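Local coordinates for protein free serine kinase (Thermococcus kodakarensis KOD1, PDB 5X0J) that phosphorylates free L-serine with ADP as the phosphate donor, giving O-phospho-L-serine and AMP in the first step of cysteine biosynthesis from serine, at residues N111-V114 / E115-K119. The protein carries 1 engineered substitution. Numbering follows the deposited sequence. Where two conformers were deposited one is given.
Sequences NEVV and ERLKK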
loop_
_atom_site.group_PDB
_atom_site.type_symbol
_atom_site.label_atom_id
_atom_site.label_comp_id
_atom_site.label_asym_id
_atom_site.label_seq_id
_atom_site.Cartn_x
_atom_site.Cartn_y
_atom_site.Cartn_z
ATOM N N ASN A 111 -4.109 23.303 -3.470
ATOM C CA ASN A 111 -3.002 24.220 -3.750
ATOM C C ASN A 111 -1.787 23.981 -2.850
ATOM O O ASN A 111 -0.651 24.017 -3.319
ATOM C CB ASN A 111 -3.463 25.684 -3.671
ATOM C CG ASN A 111 -4.473 26.049 -4.758
ATOM O OD1 ASN A 111 -4.601 25.370 -5.782
ATOM N ND2 ASN A 111 -5.192 27.145 -4.540
ATOM N N GLU A 112 -2.030 23.695 -1.576
ATOM C CA GLU A 112 -0.957 23.353 -0.643
ATOM C C GLU A 112 -0.222 22.066 -1.051
ATOM O O GLU A 112 1.008 22.009 -1.005
ATOM C CB GLU A 112 -1.519 23.195 0.770
ATOM C CG GLU A 112 -0.468 23.180 1.864
ATOM C CD GLU A 112 -1.072 23.237 3.259
ATOM O OE1 GLU A 112 -2.228 22.775 3.457
ATOM O OE2 GLU A 112 -0.390 23.752 4.158
ATOM N N VAL A 113 -0.985 21.044 -1.433
ATOM C CA VAL A 113 -0.408 19.778 -1.905
ATOM C C VAL A 113 0.408 20.025 -3.185
ATOM O O VAL A 113 1.563 19.609 -3.272
ATOM C CB VAL A 113 -1.491 18.680 -2.104
ATOM C CG1 VAL A 113 -0.905 17.421 -2.739
ATOM C CG2 VAL A 113 -2.138 18.315 -0.769
ATOM N N VAL A 114 -0.169 20.741 -4.148
ATOM C CA VAL A 114 0.536 21.035 -5.409
ATOM C C VAL A 114 1.852 21.794 -5.170
ATOM O O VAL A 114 2.887 21.456 -5.761
ATOM C CB VAL A 114 -0.381 21.778 -6.408
ATOM C CG1 VAL A 114 0.406 22.276 -7.623
ATOM C CG2 VAL A 114 -1.517 20.869 -6.854
ATOM N N GLU A 115 1.819 22.811 -4.310
ATOM C CA GLU A 115 3.004 23.591 -3.908
ATOM C C GLU A 115 4.106 22.682 -3.369
ATOM O O GLU A 115 5.287 22.807 -3.715
ATOM C CB GLU A 115 2.605 24.623 -2.830
ATOM C CG GLU A 115 3.735 25.456 -2.235
ATOM C CD GLU A 115 3.229 26.553 -1.310
ATOM O OE1 GLU A 115 2.350 26.271 -0.464
ATOM O OE2 GLU A 115 3.722 27.694 -1.420
ATOM N N ARG A 116 3.708 21.772 -2.476
ATOM C CA ARG A 116 4.670 20.829 -1.881
ATOM C C ARG A 116 5.213 19.834 -2.908
ATOM O O ARG A 116 6.399 19.507 -2.880
ATOM C CB ARG A 116 4.073 20.085 -0.675
ATOM C CG ARG A 116 4.002 20.917 0.599
ATOM C CD ARG A 116 5.364 21.068 1.264
ATOM N NE ARG A 116 5.805 19.861 1.963
ATOM C CZ ARG A 116 5.404 19.483 3.178
ATOM N NH1 ARG A 116 4.533 20.208 3.864
ATOM N NH2 ARG A 116 5.878 18.359 3.709
ATOM N N LEU A 117 4.357 19.349 -3.802
ATOM C CA LEU A 117 4.814 18.493 -4.902
ATOM C C LEU A 117 5.840 19.212 -5.794
ATOM O O LEU A 117 6.899 18.658 -6.113
ATOM C CB LEU A 117 3.626 18.015 -5.734
ATOM C CG LEU A 117 2.657 17.054 -5.034
ATOM C CD1 LEU A 117 1.458 16.833 -5.941
ATOM C CD2 LEU A 117 3.306 15.716 -4.681
ATOM N N LYS A 118 5.543 20.458 -6.152
ATOM C CA LYS A 118 6.463 21.250 -6.970
ATOM C C LYS A 118 7.777 21.531 -6.236
ATOM O O LYS A 118 8.846 21.463 -6.855
ATOM C CB LYS A 118 5.791 22.537 -7.439
ATOM C CG LYS A 118 4.738 22.288 -8.502
ATOM C CD LYS A 118 4.060 23.574 -8.947
ATOM C CE LYS A 118 3.078 23.297 -10.064
ATOM N NZ LYS A 118 2.568 24.540 -10.687
ATOM N N LYS A 119 7.722 21.769 -4.924
ATOM C CA LYS A 119 8.962 21.989 -4.148
ATOM C C LYS A 119 9.857 20.748 -4.163
ATOM O O LYS A 119 11.085 20.858 -4.170
ATOM C CB LYS A 119 8.657 22.409 -2.704
ATOM C CG LYS A 119 9.892 22.766 -1.880
ATOM C CD LYS A 119 10.391 21.588 -1.035
ATOM C CE LYS A 119 11.719 21.894 -0.349
ATOM N NZ LYS A 119 12.199 20.755 0.485
#
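N111 meets E115 through the backbone, its carbonyl O accepting a hydrogen bond from the amide N of E115 at 2.9 Å. One residue on, E112 O accepts one from the amide N of R116 in a slightly longer bond of 3.1 Å. The E112 carboxylate does not pair with the R116 guanidinium: OE2 of E112 stays 6.1 Å from NH1 of R116, whose two terminal nitrogens instead form salt bridges with E171 and E167. The i to i+4 backbone bonds belong to the amphipathic helix 110-119 of the SerK C-terminal domain, which follows strand 98-107 and packs against helix 155-170 through E112, V113 and R116, well away from the active site. V113 binds the amide of L117 through its carbonyl, and with CG1 anti to the backbone N (chi1 174°) that methyl lies alongside L117 CD1 at 4.0 Å. Both side chains are buried, V113 against M168 and I174, L117 against L122 and V124; an alanine in place of L117 would probably open a gap beside V113 CG1 and take an apolar partner from L122 and V124. V114 O accepts a hydrogen bond from the amide N of K118 at 2.9 Å, and the extended lysine chain runs beside the valine, bringing its CE to 3.8 Å from V114 CG1.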